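Local coordinates for FrnE protein (Deinococcus radiodurans, PDB 5CO3) that probably acts as a cytoplasmic thiol-disulfide oxidoreductase of the DsbA-like thioredoxin class, at residues A[22-27]-A[85-90]; A[65-70]-A[80-85]. All coordinates share one frame; numbering follows the deposited sequence.

Interaction 1. Residues A[22-27]-A[85-90]; sequences CPWCYI and LDHMTQ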
ATOM      1  N   CYS A  22      -3.365  -6.001   5.456  1.00 23.85           N
ATOM      2  CA  CYS A  22      -2.699  -7.092   4.746  1.00 25.46           C
ATOM      3  C   CYS A  22      -1.211  -7.171   5.082  1.00 23.49           C
ATOM      4  O   CYS A  22      -0.468  -6.239   4.804  1.00 23.65           O
ATOM      5  CB  CYS A  22      -2.872  -6.932   3.234  1.00 25.67           C
ATOM      6  SG  CYS A  22      -2.072  -8.244   2.279  1.00 30.21           S
ATOM      7  N   PRO A  23      -0.778  -8.258   5.733  1.00 23.22           N
ATOM      8  CA  PRO A  23       0.638  -8.347   6.122  1.00 22.01           C
ATOM      9  C   PRO A  23       1.548  -8.364   4.899  1.00 21.07           C
ATOM     10  O   PRO A  23       2.693  -7.913   5.018  1.00 22.41           O
ATOM     11  CB  PRO A  23       0.715  -9.667   6.894  1.00 23.35           C
ATOM     12  CG  PRO A  23      -0.720  -9.886   7.383  1.00 21.46           C
ATOM     13  CD  PRO A  23      -1.572  -9.391   6.249  1.00 25.40           C
ATOM     14  N   TRP A  24       1.051  -8.828   3.754  1.00 24.04           N
ATOM     15  CA  TRP A  24       1.889  -8.889   2.559  1.00 26.22           C
ATOM     16  C   TRP A  24       2.124  -7.488   2.012  1.00 24.75           C
ATOM     17  O   TRP A  24       3.118  -7.240   1.335  1.00 25.77           O
ATOM     18  CB  TRP A  24       1.281  -9.804   1.498  1.00 27.90           C
ATOM     19  CG  TRP A  24       1.459 -11.243   1.852  1.00 30.03           C
ATOM     20  CD1 TRP A  24       0.496 -12.107   2.285  1.00 31.23           C
ATOM     21  CD2 TRP A  24       2.687 -11.984   1.840  1.00 33.56           C
ATOM     22  NE1 TRP A  24       1.044 -13.338   2.538  1.00 34.77           N
ATOM     23  CE2 TRP A  24       2.388 -13.295   2.265  1.00 38.21           C
ATOM     24  CE3 TRP A  24       4.010 -11.668   1.499  1.00 32.98           C
ATOM     25  CZ2 TRP A  24       3.360 -14.290   2.364  1.00 34.64           C
ATOM     26  CZ3 TRP A  24       4.976 -12.661   1.596  1.00 34.79           C
ATOM     27  CH2 TRP A  24       4.646 -13.955   2.024  1.00 38.23           C
ATOM     28  N   CYS A  25       1.237  -6.554   2.344  1.00 23.67           N
ATOM     29  CA  CYS A  25       1.429  -5.186   1.877  1.00 25.47           C
ATOM     30  C   CYS A  25       2.606  -4.506   2.565  1.00 24.27           C
ATOM     31  O   CYS A  25       3.300  -3.698   1.952  1.00 23.56           O
ATOM     32  CB  CYS A  25       0.141  -4.376   2.072  1.00 24.60           C
ATOM     33  SG  CYS A  25      -1.125  -4.798   0.871  1.00 26.16           S
ATOM     34  N   TYR A  26       2.823  -4.800   3.845  1.00 22.84           N
ATOM     35  CA  TYR A  26       3.958  -4.220   4.543  1.00 24.26           C
ATOM     36  C   TYR A  26       5.246  -4.841   3.981  1.00 24.12           C
ATOM     37  O   TYR A  26       6.202  -4.132   3.662  1.00 21.85           O
ATOM     38  CB  TYR A  26       3.840  -4.451   6.045  1.00 21.16           C
ATOM     39  CG  TYR A  26       4.486  -3.407   6.913  1.00 21.46           C
ATOM     40  CD1 TYR A  26       5.309  -2.405   6.381  1.00 21.90           C
ATOM     41  CD2 TYR A  26       4.256  -3.407   8.287  1.00 21.90           C
ATOM     42  CE1 TYR A  26       5.902  -1.454   7.204  1.00 21.69           C
ATOM     43  CE2 TYR A  26       4.836  -2.467   9.106  1.00 22.13           C
ATOM     44  CZ  TYR A  26       5.649  -1.501   8.576  1.00 21.82           C
ATOM     45  OH  TYR A  26       6.219  -0.575   9.411  1.00 23.80           O
ATOM     46  N   ILE A  27       5.244  -6.166   3.850  1.00 22.60           N
ATOM     47  CA  ILE A  27       6.352  -6.881   3.209  1.00 24.80           C
ATOM     48  C   ILE A  27       6.640  -6.311   1.816  1.00 25.25           C
ATOM     49  O   ILE A  27       7.801  -6.049   1.468  1.00 26.06           O
ATOM     50  CB  ILE A  27       6.056  -8.386   3.114  1.00 21.96           C
ATOM     51  CG1 ILE A  27       6.187  -9.009   4.506  1.00 27.52           C
ATOM     52  CG2 ILE A  27       7.002  -9.085   2.095  1.00 25.39           C
ATOM     53  CD1 ILE A  27       5.454 -10.351   4.690  1.00 29.02           C
ATOM     54  N   LEU A  85       0.350 -17.597   9.625  1.00 28.80           N
ATOM     55  CA  LEU A  85       0.805 -16.469  10.431  1.00 26.14           C
ATOM     56  C   LEU A  85       2.312 -16.566  10.679  1.00 31.60           C
ATOM     57  O   LEU A  85       3.027 -15.583  10.542  1.00 29.60           O
ATOM     58  CB  LEU A  85       0.052 -16.402  11.763  1.00 30.79           C
ATOM     59  CG  LEU A  85      -1.427 -16.009  11.682  1.00 30.59           C
ATOM     60  CD1 LEU A  85      -2.011 -15.842  13.083  1.00 31.03           C
ATOM     61  CD2 LEU A  85      -1.623 -14.742  10.860  1.00 29.41           C
ATOM     62  N   ASP A  86       2.780 -17.751  11.055  1.00 32.24           N
ATOM     63  CA  ASP A  86       4.203 -17.944  11.307  1.00 36.20           C
ATOM     64  C   ASP A  86       5.029 -17.658  10.058  1.00 34.62           C
ATOM     65  O   ASP A  86       6.063 -16.985  10.137  1.00 35.77           O
ATOM     66  CB  ASP A  86       4.476 -19.362  11.808  1.00 34.58           C
ATOM     67  CG  ASP A  86       3.883 -19.618  13.180  1.00 38.74           C
ATOM     68  OD1 ASP A  86       3.544 -18.635  13.876  1.00 37.92           O
ATOM     69  OD2 ASP A  86       3.765 -20.801  13.559  1.00 44.76           O
ATOM     70  N   HIS A  87       4.570 -18.155   8.909  1.00 33.10           N
ATOM     71  CA  HIS A  87       5.248 -17.881   7.638  1.00 34.81           C
ATOM     72  C   HIS A  87       5.370 -16.389   7.385  1.00 33.75           C
ATOM     73  O   HIS A  87       6.459 -15.888   7.078  1.00 28.80           O
ATOM     74  CB  HIS A  87       4.506 -18.528   6.471  1.00 32.89           C
ATOM     75  CG  HIS A  87       5.132 -18.263   5.135  1.00 40.83           C
ATOM     76  ND1 HIS A  87       4.389 -18.007   4.002  1.00 39.87           N
ATOM     77  CD2 HIS A  87       6.432 -18.220   4.750  1.00 37.11           C
ATOM     78  CE1 HIS A  87       5.205 -17.813   2.979  1.00 39.32           C
ATOM     79  NE2 HIS A  87       6.448 -17.942   3.407  1.00 40.61           N
ATOM     80  N   MET A  88       4.257 -15.672   7.501  1.00 27.02           N
ATOM     81  CA  MET A  88       4.288 -14.238   7.233  1.00 27.86           C
ATOM     82  C   MET A  88       5.189 -13.518   8.240  1.00 26.28           C
ATOM     83  O   MET A  88       5.897 -12.574   7.883  1.00 26.32           O
ATOM     84  CB  MET A  88       2.862 -13.644   7.259  1.00 27.71           C
ATOM     85  CG  MET A  88       2.006 -14.058   6.061  1.00 27.84           C
ATOM     86  SD  MET A  88       0.396 -13.248   5.980  1.00 33.77           S
ATOM     87  CE  MET A  88      -0.426 -13.984   7.397  1.00 29.59           C
ATOM     88  N   THR A  89       5.153 -13.959   9.498  1.00 24.97           N
ATOM     89  CA  THR A  89       5.988 -13.360  10.539  1.00 25.41           C
ATOM     90  C   THR A  89       7.476 -13.499  10.203  1.00 29.37           C
ATOM     91  O   THR A  89       8.231 -12.523  10.278  1.00 28.10           O
ATOM     92  CB  THR A  89       5.709 -13.987  11.910  1.00 28.40           C
ATOM     93  OG1 THR A  89       4.370 -13.653  12.297  1.00 24.60           O
ATOM     94  CG2 THR A  89       6.651 -13.429  12.955  1.00 27.82           C
ATOM     95  N   GLN A  90       7.888 -14.697   9.813  1.00 27.21           N
ATOM     96  CA  GLN A  90       9.297 -14.950   9.482  1.00 29.35           C
ATOM     97  C   GLN A  90       9.719 -14.237   8.206  1.00 30.19           C
ATOM     98  O   GLN A  90      10.807 -13.666   8.146  1.00 29.93           O
ATOM     99  CB  GLN A  90       9.546 -16.442   9.358  1.00 35.48           C
ATOM    100  CG  GLN A  90       9.516 -17.106  10.708  1.00 50.05           C
ATOM    101  CD  GLN A  90       9.581 -18.595  10.611  1.00 70.99           C
ATOM    102  OE1 GLN A  90      10.517 -19.146  10.027  1.00 81.67           O
ATOM    103  NE2 GLN A  90       8.582 -19.269  11.171  1.00 71.67           N
TER
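Helix 23-27 and helix 85-90 run nearly parallel, their axes 10.5 Å apart and 17° out of line, with Pro23 opposite Met88. No hydrogen bond joins the two segments, and Met88 carries most of the contact, its side chain meeting both Pro23 and Trp24. Its sulfur approaches the indole obliquely, 4.1 Å from the centroid of the Trp24 five-membered ring, a Met-aromatic contact in which SD comes to 3.5 Å from Trp24 NE1. The same sulfur touches Pro23 CB at 3.7 Å. Met88 CG, anti to the carbonyl carbon (chi1 -71°), lies beside Trp24 NE1 and CE2, and the bend at chi3 brings CE to the proline ring. Farther out, the benzo edge of Trp24 is directed at the face of the His87 imidazole in an offset edge-to-face pair, centroids 5.8 Å apart. Ile27 CD1 packs against a face of the indole near its rim and also meets the Met88 carbonyl oxygen. An alanine in place of Trp24 would probably leave the Met88 sulfur and the His87 ring without their aromatic partner. Pro23 and Trp24 are the dipeptide inside Cys22-Pro-Trp-Cys25, the CxxC at a helix start characteristic of thioredoxin-fold oxidoreductases, here not disulfide-bonded.

Interaction 2. Residues A[65-70]-A[80-85]; sequences AMRDGL and QAQGSL
Leu85 reaches helix 66-70 with both methyl groups, and apolar contacts dominate the meeting of the two segments. Its CD2 lies 3.6 Å from Leu70 CD1 and also meets the end of Met66, with CE the nearest atom. Met66 is extended throughout, its CG anti to the backbone N (chi1 -179°), and crosses the leucine obliquely, whereas Leu70 and Leu85 slide past each other in opposite directions. The other methyl, Leu85 CD1, rests on the start of the Arg67 side chain, 3.7 Å from Arg67 CB. One turn earlier, Ala81 CB sits 3.5 Å from the backbone oxygen of Arg67 and is flanked by Leu70 CD2. The backbones come nearest here, with the CA atoms of Arg67 and Ala81 5.7 Å apart.

The two segments belong to consecutive helices, 66-74 and 78-93, joined by a short turn, their axes 8.7 Å apart and crossing at 116°. Both belong to the helical insertion that DsbA-like proteins carry within the thioredoxin fold.

Polar contacts gather at the Arg67 side. The Arg67 chain bends at chi3, and its NE makes a weak hydrogen bond, part of a salt bridge, to Asp68 OD1 within the same segment. Across the contact, a water accepts from Arg67 NH1 at 2.6 Å and donates to Gln82 OE1 at 3.1 Å. The guanidinium and amide planes stand 86° apart, so the two groups do not stack, while Gln82 OE1 approaches Arg67 CD at 3.7 Å. Gln82 NE2 is bound by Asp86 OD1, one turn along its own helix, which helps to fix the amide's rotation.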
ATOM      1  N   ALA A  65      -9.323 -13.470  17.587  1.00 31.24           N
ATOM      2  CA  ALA A  65      -7.894 -13.515  17.293  1.00 29.47           C
ATOM      3  C   ALA A  65      -7.690 -13.575  15.789  1.00 29.50           C
ATOM      4  O   ALA A  65      -8.476 -14.205  15.083  1.00 30.76           O
ATOM      5  CB  ALA A  65      -7.260 -14.712  17.964  1.00 34.56           C
ATOM      6  N   MET A  66      -6.636 -12.918  15.302  1.00 26.56           N
ATOM      7  CA  MET A  66      -6.292 -12.960  13.882  1.00 28.30           C
ATOM      8  C   MET A  66      -6.241 -14.395  13.343  1.00 28.33           C
ATOM      9  O   MET A  66      -6.766 -14.671  12.252  1.00 29.60           O
ATOM     10  CB  MET A  66      -4.958 -12.274  13.634  1.00 27.33           C
ATOM     11  CG  MET A  66      -4.585 -12.276  12.179  1.00 25.44           C
ATOM     12  SD  MET A  66      -3.115 -11.347  11.909  1.00 30.68           S
ATOM     13  CE  MET A  66      -3.007 -11.444  10.109  1.00 28.63           C
ATOM     14  N   ARG A  67      -5.623 -15.296  14.107  1.00 28.36           N
ATOM     15  CA  ARG A  67      -5.547 -16.696  13.680  0.99 29.92           C
ATOM     16  C   ARG A  67      -6.921 -17.277  13.383  1.00 32.53           C
ATOM     17  O   ARG A  67      -7.110 -17.969  12.384  1.00 36.86           O
ATOM     18  CB  ARG A  67      -4.873 -17.584  14.722  0.92 32.70           C
ATOM     19  CG  ARG A  67      -4.808 -19.056  14.286  0.90 33.96           C
ATOM     20  CD  ARG A  67      -4.840 -19.992  15.459  1.00 40.27           C
ATOM     21  NE  ARG A  67      -5.704 -19.456  16.500  0.71 49.63           N
ATOM     22  CZ  ARG A  67      -5.566 -19.714  17.794  0.60 53.31           C
ATOM     23  NH1 ARG A  67      -4.603 -20.524  18.209  0.63 57.01           N
ATOM     24  NH2 ARG A  67      -6.390 -19.160  18.673  0.66 51.54           N
ATOM     25  N   ASP A  68      -7.887 -16.994  14.251  1.00 33.31           N
ATOM     26  CA  ASP A  68      -9.227 -17.534  14.070  1.00 37.45           C
ATOM     27  C   ASP A  68      -9.969 -16.880  12.913  1.00 35.12           C
ATOM     28  O   ASP A  68     -10.754 -17.539  12.234  1.00 38.35           O
ATOM     29  CB  ASP A  68     -10.032 -17.391  15.361  1.00 34.70           C
ATOM     30  CG  ASP A  68      -9.491 -18.262  16.469  1.00 37.57           C
ATOM     31  OD1 ASP A  68      -8.755 -19.218  16.146  1.00 40.18           O
ATOM     32  OD2 ASP A  68      -9.804 -18.013  17.646  1.00 42.85           O
ATOM     33  N   GLY A  69      -9.732 -15.592  12.691  1.00 33.54           N
ATOM     34  CA  GLY A  69     -10.335 -14.899  11.570  1.00 37.33           C
ATOM     35  C   GLY A  69      -9.803 -15.431  10.254  1.00 40.11           C
ATOM     36  O   GLY A  69     -10.544 -15.596   9.283  1.00 42.36           O
ATOM     37  N   LEU A  70      -8.507 -15.709  10.228  1.00 37.34           N
ATOM     38  CA  LEU A  70      -7.872 -16.302   9.064  1.00 38.56           C
ATOM     39  C   LEU A  70      -8.417 -17.713   8.817  1.00 42.66           C
ATOM     40  O   LEU A  70      -8.686 -18.090   7.676  1.00 46.25           O
ATOM     41  CB  LEU A  70      -6.359 -16.328   9.263  1.00 42.37           C
ATOM     42  CG  LEU A  70      -5.455 -16.284   8.034  1.00 51.75           C
ATOM     43  CD1 LEU A  70      -4.118 -15.737   8.461  1.00 51.65           C
ATOM     44  CD2 LEU A  70      -5.296 -17.665   7.434  1.00 59.30           C
ATOM     45  N   GLN A  80      -3.288 -24.719  10.775  1.00 50.08           N
ATOM     46  CA  GLN A  80      -2.802 -24.303   9.463  1.00 50.80           C
ATOM     47  C   GLN A  80      -2.769 -22.783   9.363  1.00 46.71           C
ATOM     48  O   GLN A  80      -1.824 -22.199   8.829  1.00 44.81           O
ATOM     49  CB  GLN A  80      -3.665 -24.897   8.344  1.00 63.43           C
ATOM     50  CG  GLN A  80      -3.223 -24.476   6.947  1.00 69.03           C
ATOM     51  CD  GLN A  80      -3.122 -25.636   5.965  1.00 72.30           C
ATOM     52  OE1 GLN A  80      -3.312 -26.802   6.324  1.00 78.64           O
ATOM     53  NE2 GLN A  80      -2.820 -25.314   4.715  1.00 64.05           N
ATOM     54  N   ALA A  81      -3.804 -22.143   9.890  1.00 44.77           N
ATOM     55  CA  ALA A  81      -3.853 -20.689   9.912  1.00 36.33           C
ATOM     56  C   ALA A  81      -2.672 -20.129  10.697  1.00 35.82           C
ATOM     57  O   ALA A  81      -2.082 -19.116  10.314  1.00 34.45           O
ATOM     58  CB  ALA A  81      -5.166 -20.212  10.507  1.00 38.16           C
ATOM     59  N   GLN A  82      -2.329 -20.800  11.792  1.00 34.43           N
ATOM     60  CA  GLN A  82      -1.186 -20.384  12.601  1.00 35.85           C
ATOM     61  C   GLN A  82       0.111 -20.539  11.812  1.00 38.00           C
ATOM     62  O   GLN A  82       1.023 -19.718  11.925  1.00 33.30           O
ATOM     63  CB  GLN A  82      -1.109 -21.193  13.895  1.00 37.80           C
ATOM     64  CG  GLN A  82       0.010 -20.731  14.809  1.00 37.23           C
ATOM     65  CD  GLN A  82      -0.208 -19.323  15.303  1.00 39.48           C
ATOM     66  OE1 GLN A  82      -1.289 -18.986  15.797  1.00 37.56           O
ATOM     67  NE2 GLN A  82       0.815 -18.486  15.176  1.00 33.38           N
ATOM     68  N   GLY A  83       0.188 -21.601  11.019  1.00 36.79           N
ATOM     69  CA  GLY A  83       1.347 -21.818  10.176  1.00 38.65           C
ATOM     70  C   GLY A  83       1.481 -20.713   9.156  1.00 37.12           C
ATOM     71  O   GLY A  83       2.595 -20.295   8.826  1.00 36.99           O
ATOM     72  N   SER A  84       0.350 -20.237   8.646  1.00 35.76           N
ATOM     73  CA  SER A  84       0.367 -19.110   7.721  1.00 38.97           C
ATOM     74  C   SER A  84       0.854 -17.841   8.413  1.00 32.98           C
ATOM     75  O   SER A  84       1.663 -17.088   7.856  1.00 30.75           O
ATOM     76  CB  SER A  84      -1.018 -18.889   7.118  1.00 46.66           C
ATOM     77  OG  SER A  84      -1.024 -17.735   6.294  1.00 49.52           O
ATOM     78  N   LEU A  85       0.350 -17.597   9.625  1.00 28.80           N
ATOM     79  CA  LEU A  85       0.805 -16.469  10.431  1.00 26.14           C
ATOM     80  C   LEU A  85       2.312 -16.566  10.679  1.00 31.60           C
ATOM     81  O   LEU A  85       3.027 -15.583  10.542  1.00 29.60           O
ATOM     82  CB  LEU A  85       0.052 -16.402  11.763  1.00 30.79           C
ATOM     83  CG  LEU A  85      -1.427 -16.009  11.682  1.00 30.59           C
ATOM     84  CD1 LEU A  85      -2.011 -15.842  13.083  1.00 31.03           C
ATOM     85  CD2 LEU A  85      -1.623 -14.742  10.860  1.00 29.41           C
TER
HETATM   86  O   HOH W   1      -2.214 -21.302  17.556  1.00 42.01           O

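From the N terminus, strand 12-18 leads into the CxxC and helix 23-38, where interaction 1 begins. The chain then passes through strand 45-51 and strand 61-62 before helix 66-74, which enters interaction 2. A short turn leads into helix 78-93, closing first the small loop of interaction 2 and then, a few residues later, the large loop of interaction 1. The smaller loop is therefore nested inside the larger. Interaction 2 joins helices 66-74 and 78-93 to each other, and interaction 1 joins helix 78-93 to the start of helix 23-38. The two share Leu85, and Pro23 CG meets Met66 CE at 3.9 Å, linking helix 66-74 to the same place.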